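Local coordinates for protein IAA acetyltransferase (Bacillus cereus ATCC 14579, PDB 1Y9K) that probably transfers an acetyl group to a nitrogen of its acceptor, as a member of the GNAT family of acyltransferases, at residues Ser18-Ala23 and Ile64-Val69; Gly37-Ala42 and Ile49-Leu54; Asn104-Gln109 and Ile136-Ile141; Cys116-Phe121 and Leu149-Asn154. All coordinates share one frame; numbering follows the deposited sequence.

How the interactions relate
From the N terminus, interaction 1 opens first: helix 17-23 meets strand 61-69 and closes a long loop. Interaction 2, the hairpin of strands 38-43 and 48-56, forms wholly within that loop. The two are fused through the sheet, where M65 N and A68 O pair with V53 O and V51 N, and L19 CD2 packs near G50. Interactions 3 and 4 follow in series and cross each other, since 104-109, 116-121, 136-141 and 149-154 alternate. They tie the ends of helix 107-115 to the hairpin turn before strand 141-152 and to the far end of that strand. I64 CD1 touching F118 CZ joins interactions 1 and 4.

Interaction 1: residues Ser18-Ala23 and Ile64-Val69; sequences SLLLLA and IMNIAV
N66 holds its CG anti to the backbone N (chi1 -166°), which swings the amide toward helix 17-23, while L20 keeps its CG anti to the carbonyl carbon, a turn that lays CD2 against that amide. This is helix-on-sheet packing in the GNAT fold: in the helix after the first strand, residues 18-23 run across residues 64-69 at 107°. L20 grips N66 in two ways. L20 O accepts N66 ND2 at 3.0 Å, the N-H pointing almost straight at it (166°) and L20 O close to the amide plane. Its methyl CD2 meets CG of N66 at 3.4 Å. ND2 has a second partner in the hydroxyl of Y33 on helix 27-36, so two bonds fix the rotation of the amide. N66 OD1 fares differently: it is buried without a polar partner and faces CB of A23 at 3.2 Å. Further along the strand A68 offers only a methyl, which lets the helix come close. A68 CB lies 4.0 Å from A23 CB and 4.3 Å from L19 CG. I67 points to the other face of the sheet, where it packs on helix 78-92. At the end of the strand V69 directs its O to Q74, at the start of the glycine-rich segment that in GNAT relatives binds the pyrophosphate of acetyl-CoA. That same V69 O has CD2 of L22 beside it, 3.2 Å away.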
loop_
_atom_site.group_PDB
_atom_site.type_symbol
_atom_site.label_atom_id
_atom_site.label_comp_id
_atom_site.label_asym_id
_atom_site.label_seq_id
_atom_site.Cartn_x
_atom_site.Cartn_y
_atom_site.Cartn_z
ATOM N N SER A 18 -0.186 -12.870 -5.805
ATOM C CA SER A 18 1.215 -12.849 -6.188
ATOM C C SER A 18 1.940 -11.561 -5.811
ATOM O O SER A 18 2.899 -11.576 -5.034
ATOM C CB SER A 18 1.304 -13.081 -7.707
ATOM O OG SER A 18 0.122 -12.639 -8.387
ATOM N N LEU A 19 1.462 -10.445 -6.347
ATOM C CA LEU A 19 2.086 -9.149 -6.112
ATOM C C LEU A 19 1.771 -8.579 -4.722
ATOM O O LEU A 19 2.604 -7.892 -4.122
ATOM C CB LEU A 19 1.647 -8.185 -7.208
ATOM C CG LEU A 19 2.580 -7.080 -7.673
ATOM C CD1 LEU A 19 3.956 -7.615 -8.026
ATOM C CD2 LEU A 19 1.929 -6.454 -8.877
ATOM N N LEU A 20 0.576 -8.880 -4.211
ATOM C CA LEU A 20 0.182 -8.476 -2.862
ATOM C C LEU A 20 1.050 -9.112 -1.769
ATOM O O LEU A 20 1.250 -8.523 -0.698
ATOM C CB LEU A 20 -1.296 -8.795 -2.620
ATOM C CG LEU A 20 -2.297 -7.925 -3.397
ATOM C CD1 LEU A 20 -3.681 -8.568 -3.445
ATOM C CD2 LEU A 20 -2.377 -6.517 -2.819
ATOM N N LEU A 21 1.557 -10.315 -2.051
ATOM C CA LEU A 21 2.406 -11.063 -1.127
ATOM C C LEU A 21 3.796 -10.452 -1.020
ATOM O O LEU A 21 4.525 -10.701 -0.071
ATOM C CB LEU A 21 2.488 -12.533 -1.546
ATOM C CG LEU A 21 1.334 -13.421 -1.068
ATOM C CD1 LEU A 21 1.233 -14.708 -1.894
ATOM C CD2 LEU A 21 1.494 -13.736 0.410
ATOM N N LEU A 22 4.138 -9.626 -1.996
ATOM C CA LEU A 22 5.391 -8.900 -1.998
ATOM C C LEU A 22 5.399 -7.855 -0.882
ATOM O O LEU A 22 6.415 -7.663 -0.206
ATOM C CB LEU A 22 5.595 -8.255 -3.367
ATOM C CG LEU A 22 6.945 -7.692 -3.795
ATOM C CD1 LEU A 22 8.095 -8.661 -3.538
ATOM C CD2 LEU A 22 6.849 -7.338 -5.270
ATOM N N ALA A 23 4.252 -7.210 -0.675
ATOM C CA ALA A 23 4.115 -6.179 0.349
ATOM C C ALA A 23 3.622 -6.753 1.674
ATOM O O ALA A 23 3.909 -6.196 2.734
ATOM C CB ALA A 23 3.185 -5.075 -0.134
ATOM N N ILE A 64 -4.544 2.912 2.517
ATOM C CA ILE A 64 -3.834 2.014 1.607
ATOM C C ILE A 64 -3.284 0.822 2.394
ATOM O O ILE A 64 -2.273 0.937 3.091
ATOM C CB ILE A 64 -2.712 2.734 0.839
ATOM C CG1 ILE A 64 -3.292 3.945 0.087
ATOM C CG2 ILE A 64 -2.066 1.771 -0.138
ATOM C CD1 ILE A 64 -2.271 4.982 -0.366
HETATM N N MSE A 65 -3.982 -0.310 2.301
HETATM C CA MSE A 65 -3.673 -1.492 3.120
HETATM C C MSE A 65 -2.522 -2.294 2.556
HETATM O O MSE A 65 -1.879 -3.078 3.264
HETATM C CB MSE A 65 -4.896 -2.403 3.248
HETATM C CG MSE A 65 -6.079 -1.797 4.013
HETATM SE SE MSE A 65 -5.674 -1.129 5.642
HETATM C CE MSE A 65 -5.044 -2.571 6.478
ATOM N N ASN A 66 -2.288 -2.109 1.268
ATOM C CA ASN A 66 -1.257 -2.823 0.543
ATOM C C ASN A 66 -0.986 -2.036 -0.713
ATOM O O ASN A 66 -1.914 -1.580 -1.380
ATOM C CB ASN A 66 -1.726 -4.247 0.195
ATOM C CG ASN A 66 -0.592 -5.150 -0.270
ATOM O OD1 ASN A 66 0.173 -4.795 -1.168
ATOM N ND2 ASN A 66 -0.504 -6.337 0.315
ATOM N N ILE A 67 0.291 -1.829 -0.996
ATOM C CA ILE A 67 0.735 -1.245 -2.255
ATOM C C ILE A 67 2.020 -1.979 -2.661
ATOM O O ILE A 67 2.909 -2.177 -1.839
ATOM C CB ILE A 67 0.891 0.304 -2.172
ATOM C CG1 ILE A 67 1.370 0.883 -3.504
ATOM C CG2 ILE A 67 1.792 0.721 -1.002
ATOM C CD1 ILE A 67 1.005 2.344 -3.694
ATOM N N ALA A 68 2.088 -2.422 -3.915
ATOM C CA ALA A 68 3.200 -3.256 -4.370
ATOM C C ALA A 68 3.489 -3.017 -5.830
ATOM O O ALA A 68 2.568 -2.824 -6.625
ATOM C CB ALA A 68 2.911 -4.755 -4.126
ATOM N N VAL A 69 4.780 -3.033 -6.154
ATOM C CA VAL A 69 5.290 -2.909 -7.509
ATOM C C VAL A 69 6.202 -4.119 -7.745
ATOM O O VAL A 69 6.895 -4.564 -6.823
ATOM C CB VAL A 69 6.063 -1.571 -7.696
ATOM C CG1 VAL A 69 6.750 -1.500 -9.067
ATOM C CG2 VAL A 69 5.120 -0.370 -7.513
#

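Interaction 2: residues Gly37-Ala42 and Ile49-Leu54; sequences GLTYVA and IGVYVL
Residues 38-42 and 49-54 run antiparallel at 163°, with L38 facing L54, Y40 facing Y52 and A42 facing G50 as hydrogen-bonded pairs, and T39-V53 and V41-V51 as the non-hydrogen-bonded pairs between them. They form a beta hairpin of the GNAT core sheet, ending near its turn in a classic beta bulge. There I49 and G50 both face A42, whose O takes I49 N at 2.9 Å and G50 N in a longer, weak bond. With no side chain at G50, the methyl of A42 settles over its CA.

The two tyrosines dominate one face. Y52 has its CG between the backbone N and the carbonyl carbon (chi1 75°), which turns the ring toward Y40. Their planes stand only 14° apart, yet with centroids separated by 4.9 Å the rings barely overlap. The rings meet at their rims, Y40 CD1 to Y52 CE1 at 3.4 Å, and each face receives an atom from beside the other ring: CB of Y40 lies over the face of the Y52 ring, a CH-pi contact at 3.9 Å from the centroid, and OH of Y52 sits over the Y40 ring near CG. That hydroxyl is hydrogen-bonded to H85 and T89 of helix 78-92, so the tyrosine face is the one covered by this helix, and the ring of Y52 is anchored at its tip.

T39, V41, V51 and V53 occupy the other face. CG2 of V51 is shared between the strand-38-43 residues T39 and V41, 3.7 Å from T39 CG2 and 4.0 Å from V41 CG1.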
loop_
_atom_site.group_PDB
_atom_site.type_symbol
_atom_site.label_atom_id
_atom_site.label_comp_id
_atom_site.label_asym_id
_atom_site.label_seq_id
_atom_site.Cartn_x
_atom_site.Cartn_y
_atom_site.Cartn_z
ATOM N N GLY A 37 -12.354 -4.320 0.921
ATOM C CA GLY A 37 -11.800 -3.138 0.255
ATOM C C GLY A 37 -11.820 -3.124 -1.263
ATOM O O GLY A 37 -12.447 -3.977 -1.899
ATOM N N LEU A 38 -11.119 -2.149 -1.837
ATOM C CA LEU A 38 -11.140 -1.904 -3.273
ATOM C C LEU A 38 -9.732 -2.041 -3.824
ATOM O O LEU A 38 -8.817 -1.342 -3.381
ATOM C CB LEU A 38 -11.687 -0.500 -3.584
ATOM C CG LEU A 38 -12.976 -0.006 -2.915
ATOM C CD1 LEU A 38 -13.087 1.520 -2.977
ATOM C CD2 LEU A 38 -14.205 -0.654 -3.533
ATOM N N THR A 39 -9.571 -2.931 -4.800
ATOM C CA THR A 39 -8.265 -3.247 -5.365
ATOM C C THR A 39 -8.107 -2.681 -6.773
ATOM O O THR A 39 -8.953 -2.895 -7.634
ATOM C CB THR A 39 -8.026 -4.766 -5.395
ATOM O OG1 THR A 39 -8.338 -5.330 -4.115
ATOM C CG2 THR A 39 -6.585 -5.078 -5.751
ATOM N N TYR A 40 -7.014 -1.953 -6.989
ATOM C CA TYR A 40 -6.675 -1.418 -8.302
ATOM C C TYR A 40 -5.330 -1.981 -8.749
ATOM O O TYR A 40 -4.418 -2.113 -7.937
ATOM C CB TYR A 40 -6.651 0.117 -8.273
ATOM C CG TYR A 40 -7.962 0.726 -7.823
ATOM C CD1 TYR A 40 -8.376 0.627 -6.489
ATOM C CD2 TYR A 40 -8.788 1.403 -8.722
ATOM C CE1 TYR A 40 -9.577 1.170 -6.057
ATOM C CE2 TYR A 40 -9.998 1.958 -8.302
ATOM C CZ TYR A 40 -10.386 1.829 -6.962
ATOM O OH TYR A 40 -11.585 2.360 -6.522
ATOM N N VAL A 41 -5.212 -2.336 -10.024
ATOM C CA VAL A 41 -3.935 -2.844 -10.537
ATOM C C VAL A 41 -3.307 -1.929 -11.589
ATOM O O VAL A 41 -4.007 -1.205 -12.283
ATOM C CB VAL A 41 -4.021 -4.312 -11.052
ATOM C CG1 VAL A 41 -4.458 -5.248 -9.936
ATOM C CG2 VAL A 41 -4.949 -4.432 -12.281
ATOM N N ALA A 42 -1.980 -1.964 -11.674
ATOM C CA ALA A 42 -1.235 -1.292 -12.736
ATOM C C ALA A 42 -0.770 -2.327 -13.766
ATOM O O ALA A 42 -0.237 -3.386 -13.403
ATOM C CB ALA A 42 -0.051 -0.537 -12.163
ATOM N N ILE A 49 1.801 -5.343 -13.007
ATOM C CA ILE A 49 3.108 -5.059 -12.396
ATOM C C ILE A 49 3.041 -4.147 -11.143
ATOM O O ILE A 49 4.059 -3.848 -10.513
ATOM C CB ILE A 49 4.105 -4.481 -13.448
ATOM C CG1 ILE A 49 3.466 -3.369 -14.295
ATOM C CG2 ILE A 49 4.612 -5.583 -14.371
ATOM C CD1 ILE A 49 3.213 -2.060 -13.572
ATOM N N GLY A 50 1.832 -3.724 -10.793
ATOM C CA GLY A 50 1.589 -2.887 -9.633
ATOM C C GLY A 50 0.192 -3.136 -9.092
ATOM O O GLY A 50 -0.693 -3.618 -9.809
ATOM N N VAL A 51 -0.007 -2.822 -7.819
ATOM C CA VAL A 51 -1.299 -2.993 -7.190
ATOM C C VAL A 51 -1.396 -2.070 -5.983
ATOM O O VAL A 51 -0.368 -1.637 -5.453
ATOM C CB VAL A 51 -1.546 -4.482 -6.793
ATOM C CG1 VAL A 51 -0.504 -4.979 -5.769
ATOM C CG2 VAL A 51 -2.973 -4.701 -6.301
ATOM N N TYR A 52 -2.631 -1.730 -5.600
ATOM C CA TYR A 52 -2.935 -1.173 -4.287
ATOM C C TYR A 52 -4.363 -1.547 -3.852
ATOM O O TYR A 52 -5.234 -1.795 -4.690
ATOM C CB TYR A 52 -2.686 0.343 -4.230
ATOM C CG TYR A 52 -3.716 1.227 -4.930
ATOM C CD1 TYR A 52 -4.934 1.538 -4.317
ATOM C CD2 TYR A 52 -3.451 1.784 -6.190
ATOM C CE1 TYR A 52 -5.873 2.365 -4.945
ATOM C CE2 TYR A 52 -4.378 2.613 -6.824
ATOM C CZ TYR A 52 -5.585 2.893 -6.192
ATOM O OH TYR A 52 -6.506 3.699 -6.805
ATOM N N VAL A 53 -4.576 -1.618 -2.542
ATOM C CA VAL A 53 -5.877 -1.915 -1.958
ATOM C C VAL A 53 -6.225 -0.755 -1.024
ATOM O O VAL A 53 -5.443 -0.400 -0.128
ATOM C CB VAL A 53 -5.874 -3.265 -1.168
ATOM C CG1 VAL A 53 -7.247 -3.580 -0.570
ATOM C CG2 VAL A 53 -5.430 -4.407 -2.049
ATOM N N LEU A 54 -7.396 -0.159 -1.268
ATOM C CA LEU A 54 -7.982 0.868 -0.406
ATOM C C LEU A 54 -9.023 0.245 0.500
ATOM O O LEU A 54 -9.833 -0.556 0.051
ATOM C CB LEU A 54 -8.632 1.962 -1.247
ATOM C CG LEU A 54 -7.668 2.962 -1.871
ATOM C CD1 LEU A 54 -8.417 3.970 -2.716
ATOM C CD2 LEU A 54 -6.856 3.667 -0.793
#

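Interaction 3: residues Asn104-Gln109 and Ile136-Ile141; sequences NSSVSQ and IIENGI
S105 and S106 both turn their hydroxyls to one carboxylate oxygen, OE1 of E138, reaching it from opposite faces of the carboxylate plane. E138 begins a type I' turn, E138 to I141, that closes the hairpin of strands 136-138 and 141-152; the serines lie where strand 97-103 gives way to helix 107-115. S106 is at the N-cap position, but its hydroxyl is spent on E138 and makes no capping bond. Each serine is a donor. S105 OG meets E138 OE1 from the anti side at 2.6 Å, and S106 OG meets it from the syn side at 2.8 Å, both well out of the plane. E138 achieves this by stretching out: its CG is anti to the backbone N (chi1 -152°) and the chain stays extended, carrying OE1 between the two hydroxyls. The nearby N-terminal end of helix 107-115 may also favour the negative charge. Next to the acid, I141 packs against S105, CB to CB at 3.7 Å, and within the turn I141 and E138 exchange two backbone bonds. CG2 of I141 also lies across the amide ND2 of N104. The polar end of N104 is held by strand 141-152, OD1 by the backbone N of R144 and D145 and ND2 by the O of V142. A water adds a loose bridge: it accepts from S108 N at 2.9 Å and gives a weak bond to N139 OD1 at 3.5 Å.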
loop_
_atom_site.group_PDB
_atom_site.type_symbol
_atom_site.label_atom_id
_atom_site.label_comp_id
_atom_site.label_asym_id
_atom_site.label_seq_id
_atom_site.Cartn_x
_atom_site.Cartn_y
_atom_site.Cartn_z
ATOM N N ASN A 104 9.216 0.373 9.982
ATOM C CA ASN A 104 10.272 1.303 10.371
ATOM C C ASN A 104 11.502 1.191 9.470
ATOM O O ASN A 104 12.231 2.164 9.239
ATOM C CB ASN A 104 10.650 1.104 11.846
ATOM C CG ASN A 104 11.096 -0.325 12.162
ATOM O OD1 ASN A 104 10.275 -1.224 12.271
ATOM N ND2 ASN A 104 12.397 -0.522 12.345
ATOM N N SER A 105 11.705 -0.017 8.958
ATOM C CA SER A 105 12.800 -0.332 8.070
ATOM C C SER A 105 12.546 0.100 6.621
ATOM O O SER A 105 13.481 0.137 5.831
ATOM C CB SER A 105 13.088 -1.836 8.133
ATOM O OG SER A 105 11.964 -2.581 7.703
ATOM N N SER A 106 11.295 0.412 6.266
ATOM C CA SER A 106 10.941 0.724 4.874
ATOM C C SER A 106 11.218 2.179 4.548
ATOM O O SER A 106 10.305 2.944 4.204
ATOM C CB SER A 106 9.485 0.381 4.572
ATOM O OG SER A 106 9.192 -0.942 4.956
ATOM N N VAL A 107 12.489 2.550 4.633
ATOM C CA VAL A 107 12.895 3.954 4.568
ATOM C C VAL A 107 12.658 4.601 3.199
ATOM O O VAL A 107 12.308 5.782 3.121
ATOM C CB VAL A 107 14.361 4.146 5.030
ATOM C CG1 VAL A 107 14.770 5.592 4.886
ATOM C CG2 VAL A 107 14.508 3.715 6.490
ATOM N N SER A 108 12.839 3.825 2.134
ATOM C CA SER A 108 12.556 4.299 0.782
ATOM C C SER A 108 11.058 4.595 0.566
ATOM O O SER A 108 10.704 5.547 -0.139
ATOM C CB SER A 108 13.088 3.311 -0.269
ATOM O OG SER A 108 12.251 3.306 -1.423
ATOM N N GLN A 109 10.192 3.784 1.169
ATOM C CA GLN A 109 8.753 4.065 1.172
ATOM C C GLN A 109 8.406 5.284 2.021
ATOM O O GLN A 109 7.572 6.101 1.620
ATOM C CB GLN A 109 7.940 2.852 1.642
ATOM C CG GLN A 109 8.211 1.595 0.838
ATOM C CD GLN A 109 7.092 0.584 0.918
ATOM O OE1 GLN A 109 6.757 -0.062 -0.085
ATOM N NE2 GLN A 109 6.497 0.435 2.101
ATOM N N ILE A 136 11.008 -10.054 9.822
ATOM C CA ILE A 136 11.318 -9.347 8.574
ATOM C C ILE A 136 12.524 -8.415 8.775
ATOM O O ILE A 136 12.536 -7.588 9.698
ATOM C CB ILE A 136 10.095 -8.538 8.056
ATOM C CG1 ILE A 136 8.917 -9.474 7.761
ATOM C CG2 ILE A 136 10.456 -7.747 6.806
ATOM C CD1 ILE A 136 7.540 -8.796 7.742
ATOM N N ILE A 137 13.538 -8.583 7.924
ATOM C CA ILE A 137 14.711 -7.699 7.892
ATOM C C ILE A 137 14.813 -7.014 6.530
ATOM O O ILE A 137 14.592 -7.632 5.491
ATOM C CB ILE A 137 16.026 -8.438 8.237
ATOM C CG1 ILE A 137 15.933 -9.071 9.631
ATOM C CG2 ILE A 137 17.217 -7.470 8.196
ATOM C CD1 ILE A 137 16.982 -10.144 9.916
ATOM N N GLU A 138 15.147 -5.727 6.548
ATOM C CA GLU A 138 15.091 -4.886 5.358
ATOM C C GLU A 138 16.260 -3.910 5.381
ATOM O O GLU A 138 16.282 -2.974 6.185
ATOM C CB GLU A 138 13.781 -4.121 5.381
ATOM C CG GLU A 138 13.213 -3.734 4.059
ATOM C CD GLU A 138 11.740 -3.401 4.186
ATOM O OE1 GLU A 138 11.378 -2.663 5.133
ATOM O OE2 GLU A 138 10.941 -3.884 3.349
ATOM N N ASN A 139 17.239 -4.145 4.509
ATOM C CA ASN A 139 18.463 -3.332 4.439
ATOM C C ASN A 139 19.172 -3.258 5.786
ATOM O O ASN A 139 19.592 -2.185 6.217
ATOM C CB ASN A 139 18.173 -1.917 3.900
ATOM C CG ASN A 139 17.220 -1.925 2.705
ATOM O OD1 ASN A 139 16.158 -1.295 2.742
ATOM N ND2 ASN A 139 17.589 -2.651 1.649
ATOM N N GLY A 140 19.281 -4.407 6.450
ATOM C CA GLY A 140 19.954 -4.508 7.745
ATOM C C GLY A 140 19.138 -4.112 8.962
ATOM O O GLY A 140 19.609 -4.255 10.093
ATOM N N ILE A 141 17.916 -3.618 8.743
ATOM C CA ILE A 141 17.043 -3.161 9.836
ATOM C C ILE A 141 15.877 -4.135 10.035
ATOM O O ILE A 141 15.202 -4.514 9.074
ATOM C CB ILE A 141 16.477 -1.737 9.556
ATOM C CG1 ILE A 141 17.591 -0.767 9.135
ATOM C CG2 ILE A 141 15.654 -1.215 10.744
ATOM C CD1 ILE A 141 17.086 0.467 8.383
HETATM O O HOH W 1 13.670 1.017 2.082
#

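Interaction 4: residues Cys116-Phe121 and Leu149-Asn154; sequences CGFRIF and LAMELN
An antiparallel strand pair with a Met-aromatic contact at one end joins R119-F121 to L149-A150, flanked by F118 and M151, where the chain leaves helix 107-115 and enters the C-terminal part of the sheet. R119 and A150 form the hydrogen-bonded pair, each N meeting the other's O at 2.9 Å; I120 and L149 make the neighbouring non-hydrogen-bonded pair, their side chains pointing the same way with I120 CG1 against L149 CD2.

The selenomethionine M151 and F118 cross at about a right angle. M151 has its CG anti to the backbone N (chi1 -163°) and an extended chain beyond, which draws the whole side chain past one face of the phenyl ring: CB stands 4.1 Å from the centroid in a CH-pi contact, and SE 4.4 Å from it, 15° off the ring normal. The terminal CE ends against the O of C116, 3.3 Å away, beside G117, whose positive phi closes the helix in a Schellman motif. L149 approaches F118 differently, with CD2 against its CB at 3.8 Å. F118 also packs on L98 and V100 of strand 97-103 and touches I64 of strand 61-69, so with M151 its ring sits against residues of three strands.

F121 lies at the far end of the pair from F118. Its ring edge is turned to the backbone, with R119 O and L149 C in its plane, and CE2 meets A150 CB at 3.6 Å. With strand 141-152 inserted between 97-103 and 119-124, antiparallel to both, the arrangement is that of the C-terminal half of the GNAT fold.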
loop_
_atom_site.group_PDB
_atom_site.type_symbol
_atom_site.label_atom_id
_atom_site.label_comp_id
_atom_site.label_asym_id
_atom_site.label_seq_id
_atom_site.Cartn_x
_atom_site.Cartn_y
_atom_site.Cartn_z
ATOM N N CYS A 116 5.011 12.516 -1.554
ATOM C CA CYS A 116 3.665 12.524 -2.112
ATOM C C CYS A 116 2.606 13.180 -1.198
ATOM O O CYS A 116 1.432 13.180 -1.528
ATOM C CB CYS A 116 3.254 11.098 -2.515
ATOM S SG CYS A 116 4.285 10.366 -3.859
ATOM N N GLY A 117 3.017 13.732 -0.062
ATOM C CA GLY A 117 2.100 14.501 0.785
ATOM C C GLY A 117 1.682 13.892 2.116
ATOM O O GLY A 117 1.013 14.545 2.908
ATOM N N PHE A 118 2.063 12.643 2.361
ATOM C CA PHE A 118 1.782 11.970 3.630
ATOM C C PHE A 118 2.663 12.482 4.775
ATOM O O PHE A 118 3.852 12.753 4.595
ATOM C CB PHE A 118 1.938 10.455 3.476
ATOM C CG PHE A 118 0.829 9.809 2.682
ATOM C CD1 PHE A 118 0.952 9.631 1.302
ATOM C CD2 PHE A 118 -0.340 9.378 3.313
ATOM C CE1 PHE A 118 -0.076 9.030 0.565
ATOM C CE2 PHE A 118 -1.372 8.778 2.581
ATOM C CZ PHE A 118 -1.239 8.606 1.211
ATOM N N ARG A 119 2.070 12.627 5.952
ATOM C CA ARG A 119 2.808 13.045 7.120
ATOM C C ARG A 119 2.807 11.941 8.182
ATOM O O ARG A 119 1.763 11.344 8.463
ATOM C CB ARG A 119 2.227 14.343 7.672
ATOM C CG ARG A 119 3.088 14.988 8.746
ATOM C CD ARG A 119 2.357 16.135 9.370
ATOM N NE ARG A 119 3.152 16.795 10.398
ATOM C CZ ARG A 119 2.736 17.849 11.090
ATOM N NH1 ARG A 119 1.526 18.341 10.863
ATOM N NH2 ARG A 119 3.510 18.399 12.016
ATOM N N ILE A 120 3.976 11.675 8.762
ATOM C CA ILE A 120 4.114 10.661 9.808
ATOM C C ILE A 120 3.487 11.204 11.086
ATOM O O ILE A 120 3.800 12.316 11.500
ATOM C CB ILE A 120 5.613 10.293 10.065
ATOM C CG1 ILE A 120 6.298 9.746 8.804
ATOM C CG2 ILE A 120 5.750 9.298 11.209
ATOM C CD1 ILE A 120 7.845 9.936 8.824
ATOM N N PHE A 121 2.605 10.422 11.708
ATOM C CA PHE A 121 1.881 10.884 12.902
ATOM C C PHE A 121 1.905 9.917 14.089
ATOM O O PHE A 121 1.612 10.315 15.196
ATOM C CB PHE A 121 0.435 11.312 12.560
ATOM C CG PHE A 121 -0.509 10.160 12.292
ATOM C CD1 PHE A 121 -1.293 9.629 13.314
ATOM C CD2 PHE A 121 -0.638 9.622 11.015
ATOM C CE1 PHE A 121 -2.170 8.563 13.071
ATOM C CE2 PHE A 121 -1.521 8.565 10.766
ATOM C CZ PHE A 121 -2.282 8.037 11.794
ATOM N N LEU A 149 1.126 7.027 8.639
ATOM C CA LEU A 149 1.159 8.300 7.936
ATOM C C LEU A 149 -0.242 8.655 7.452
ATOM O O LEU A 149 -1.083 7.776 7.227
ATOM C CB LEU A 149 2.144 8.270 6.747
ATOM C CG LEU A 149 3.642 7.956 6.889
ATOM C CD1 LEU A 149 3.932 6.450 6.788
ATOM C CD2 LEU A 149 4.420 8.704 5.821
ATOM N N ALA A 150 -0.492 9.950 7.297
ATOM C CA ALA A 150 -1.811 10.416 6.905
ATOM C C ALA A 150 -1.738 11.653 6.038
ATOM O O ALA A 150 -0.774 12.419 6.074
ATOM C CB ALA A 150 -2.675 10.672 8.125
HETATM N N MSE A 151 -2.793 11.834 5.266
HETATM C CA MSE A 151 -2.903 12.911 4.320
HETATM C C MSE A 151 -4.341 13.445 4.392
HETATM O O MSE A 151 -5.314 12.668 4.356
HETATM C CB MSE A 151 -2.625 12.346 2.934
HETATM C CG MSE A 151 -2.295 13.366 1.895
HETATM SE SE MSE A 151 -2.354 12.642 0.253
HETATM C CE MSE A 151 -1.643 13.984 -0.671
ATOM N N GLU A 152 -4.481 14.761 4.511
ATOM C CA GLU A 152 -5.797 15.372 4.382
ATOM C C GLU A 152 -6.095 15.615 2.910
ATOM O O GLU A 152 -5.269 16.164 2.185
ATOM C CB GLU A 152 -5.919 16.638 5.238
ATOM C CG GLU A 152 -6.698 16.377 6.536
ATOM C CD GLU A 152 -6.082 17.011 7.792
ATOM O OE1 GLU A 152 -5.541 18.144 7.725
ATOM O OE2 GLU A 152 -6.160 16.369 8.869
ATOM N N LEU A 153 -7.257 15.144 2.463
ATOM C CA LEU A 153 -7.654 15.262 1.064
ATOM C C LEU A 153 -8.544 16.489 0.871
ATOM O O LEU A 153 -8.349 17.253 -0.084
ATOM C CB LEU A 153 -8.360 13.986 0.582
ATOM C CG LEU A 153 -7.663 12.635 0.796
ATOM C CD1 LEU A 153 -8.615 11.479 0.510
ATOM C CD2 LEU A 153 -6.403 12.512 -0.037
ATOM N N ASN A 154 -9.511 16.645 1.785
ATOM C CA ASN A 154 -10.386 17.839 1.949
ATOM C C ASN A 154 -11.891 17.574 1.884
ATOM O O ASN A 154 -12.595 17.705 2.895
ATOM C CB ASN A 154 -9.996 19.016 1.033
ATOM C CG ASN A 154 -9.008 19.976 1.696
ATOM O OD1 ASN A 154 -8.304 19.613 2.648
ATOM N ND2 ASN A 154 -8.960 21.212 1.197
#